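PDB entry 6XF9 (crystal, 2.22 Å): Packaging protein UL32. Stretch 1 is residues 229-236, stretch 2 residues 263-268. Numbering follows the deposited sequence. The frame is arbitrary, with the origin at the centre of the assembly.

Stretch 1 (229-236) IDIWSTSS
Stretch 2, residues 263-268: PFFSPP

The contact is anchored by a helix side chain that captures a loop backbone: Asp230, with chi1 t (177°) and its CA-to-CB bond toward the loop, accepts a hydrogen bond at OD2 from Phe264 N (2.8 Å, N-H...O angle 161°). A carboxylate suits this place because it accepts the Phe264 N-H.

The helix begins earlier in the chain and runs through 229-234, with phi/psi near -63/-40 at Ile229 and Ile231, -63/-57 at Asp230 and about -79/-27 from Trp232 to Thr234; Ser235 has -126/18. The loop is mostly extended from Phe265 (-138/131) to Pro267 (-80/147), after a helix-like Phe264 (-54/-38). It runs along the helix in the same sequence sense: CA of Ile231 lies 5.9 Å from CA of Phe265, and CA of Ser235 6.3 Å from CA of Pro267.

Beside the polar anchor, buried, apolar Ile231 (m, t) points its CA-to-CB bond sideways, yet its end reaches the loop, bringing CD1 to 3.8 Å from Phe264 CD1 and CG1 to 4.2 Å from Phe265 CB. Both phenylalanines, apolar partners for it, are t at chi1, with chi2 -80° and 60°; Phe265 is buried. Ser235 (p) packs closely: its CB meets the ring edge, 3.7 Å from Phe265 CE2, while its OG donates a hydrogen bond to Ile231 O (2.8 Å). Pro267 CG packs 4.0 Å from Thr234 O, its ring offering apolar carbon to Ser235 CB (CG to CB 4.2 Å). Altogether 346 Å² is buried.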

# COMPACT_ATOMS: atom_id res chain seq x y z
N ILE D 229 -34.81 -1.64 -39.05
CA ILE D 229 -33.93 -1.85 -40.20
C ILE D 229 -33.93 -0.64 -41.13
O ILE D 229 -32.87 -0.24 -41.65
CB ILE D 229 -34.36 -3.12 -40.95
CG1 ILE D 229 -34.27 -4.34 -40.04
CG2 ILE D 229 -33.50 -3.32 -42.18
CD1 ILE D 229 -34.63 -5.60 -40.72
N ASP D 230 -35.10 -0.03 -41.34
CA ASP D 230 -35.19 1.14 -42.21
C ASP D 230 -34.38 2.31 -41.66
O ASP D 230 -33.49 2.84 -42.34
CB ASP D 230 -36.65 1.55 -42.39
CG ASP D 230 -36.82 2.81 -43.24
OD1 ASP D 230 -35.84 3.23 -43.91
OD2 ASP D 230 -37.93 3.38 -43.25
N ILE D 231 -34.68 2.73 -40.43
CA ILE D 231 -34.07 3.92 -39.86
C ILE D 231 -32.57 3.77 -39.74
O ILE D 231 -31.82 4.73 -39.99
CB ILE D 231 -34.72 4.24 -38.50
CG1 ILE D 231 -36.14 4.76 -38.70
CG2 ILE D 231 -33.86 5.21 -37.69
CD1 ILE D 231 -37.02 4.52 -37.53
N TRP D 232 -32.09 2.59 -39.35
CA TRP D 232 -30.66 2.45 -39.09
C TRP D 232 -29.85 2.24 -40.36
O TRP D 232 -28.68 2.62 -40.40
CB TRP D 232 -30.40 1.31 -38.09
CG TRP D 232 -30.67 1.76 -36.71
CD1 TRP D 232 -31.88 1.80 -36.09
CD2 TRP D 232 -29.73 2.32 -35.77
NE1 TRP D 232 -31.76 2.33 -34.83
CE2 TRP D 232 -30.44 2.65 -34.61
CE3 TRP D 232 -28.35 2.57 -35.81
CZ2 TRP D 232 -29.83 3.21 -33.49
CZ3 TRP D 232 -27.74 3.12 -34.70
CH2 TRP D 232 -28.48 3.43 -33.55
N SER D 233 -30.45 1.69 -41.42
CA SER D 233 -29.70 1.61 -42.66
C SER D 233 -29.67 2.94 -43.40
O SER D 233 -28.68 3.26 -44.05
CB SER D 233 -30.28 0.54 -43.58
OG SER D 233 -31.67 0.74 -43.72
N THR D 234 -30.73 3.75 -43.27
CA THR D 234 -30.69 5.03 -43.97
C THR D 234 -29.79 6.02 -43.26
O THR D 234 -29.31 6.96 -43.91
CB THR D 234 -32.10 5.63 -44.15
OG1 THR D 234 -32.77 5.78 -42.89
CG2 THR D 234 -32.95 4.68 -45.02
N SER D 235 -29.52 5.86 -41.96
CA SER D 235 -28.72 6.86 -41.26
C SER D 235 -27.51 6.28 -40.52
O SER D 235 -26.96 6.97 -39.65
CB SER D 235 -29.57 7.67 -40.28
OG SER D 235 -30.09 6.83 -39.27
N SER D 236 -27.07 5.06 -40.84
CA SER D 236 -25.90 4.46 -40.19
C SER D 236 -25.40 3.27 -41.02
O SER D 236 -26.01 2.89 -42.02
CB SER D 236 -26.22 3.99 -38.77
OG SER D 236 -26.78 2.67 -38.79
N PRO D 263 -38.83 5.66 -47.33
CA PRO D 263 -37.83 5.88 -46.27
C PRO D 263 -38.39 6.65 -45.08
O PRO D 263 -38.67 7.85 -45.22
CB PRO D 263 -36.74 6.71 -46.97
CG PRO D 263 -37.48 7.45 -48.04
CD PRO D 263 -38.74 6.67 -48.40
N PHE D 264 -38.55 5.97 -43.94
CA PHE D 264 -39.18 6.58 -42.77
C PHE D 264 -38.47 7.87 -42.41
O PHE D 264 -39.10 8.86 -42.03
CB PHE D 264 -39.15 5.62 -41.58
CG PHE D 264 -39.82 6.14 -40.32
CD1 PHE D 264 -39.16 7.02 -39.47
CD2 PHE D 264 -41.08 5.71 -39.95
CE1 PHE D 264 -39.78 7.50 -38.30
CE2 PHE D 264 -41.70 6.18 -38.79
CZ PHE D 264 -41.05 7.07 -37.97
N PHE D 265 -37.14 7.87 -42.54
CA PHE D 265 -36.34 8.95 -42.00
C PHE D 265 -35.24 9.36 -42.96
O PHE D 265 -34.49 8.51 -43.45
CB PHE D 265 -35.75 8.47 -40.67
CG PHE D 265 -34.71 9.36 -40.09
CD1 PHE D 265 -35.00 10.67 -39.77
CD2 PHE D 265 -33.44 8.86 -39.82
CE1 PHE D 265 -34.04 11.49 -39.21
CE2 PHE D 265 -32.48 9.66 -39.26
CZ PHE D 265 -32.77 10.99 -38.95
N SER D 266 -35.14 10.67 -43.20
CA SER D 266 -34.09 11.27 -44.02
C SER D 266 -33.21 12.15 -43.14
O SER D 266 -33.71 13.15 -42.58
CB SER D 266 -34.68 12.09 -45.17
OG SER D 266 -35.49 13.15 -44.67
N PRO D 267 -31.92 11.85 -42.99
CA PRO D 267 -31.07 12.62 -42.06
C PRO D 267 -30.63 13.93 -42.68
O PRO D 267 -30.35 14.01 -43.89
CB PRO D 267 -29.87 11.70 -41.82
CG PRO D 267 -29.81 10.83 -43.03
CD PRO D 267 -31.24 10.65 -43.51
N PRO D 268 -30.47 14.97 -41.86
CA PRO D 268 -29.93 16.23 -42.35
C PRO D 268 -28.46 16.11 -42.76
O PRO D 268 -27.74 15.18 -42.39
CB PRO D 268 -30.08 17.18 -41.16
CG PRO D 268 -30.20 16.29 -39.95
CD PRO D 268 -30.85 15.02 -40.43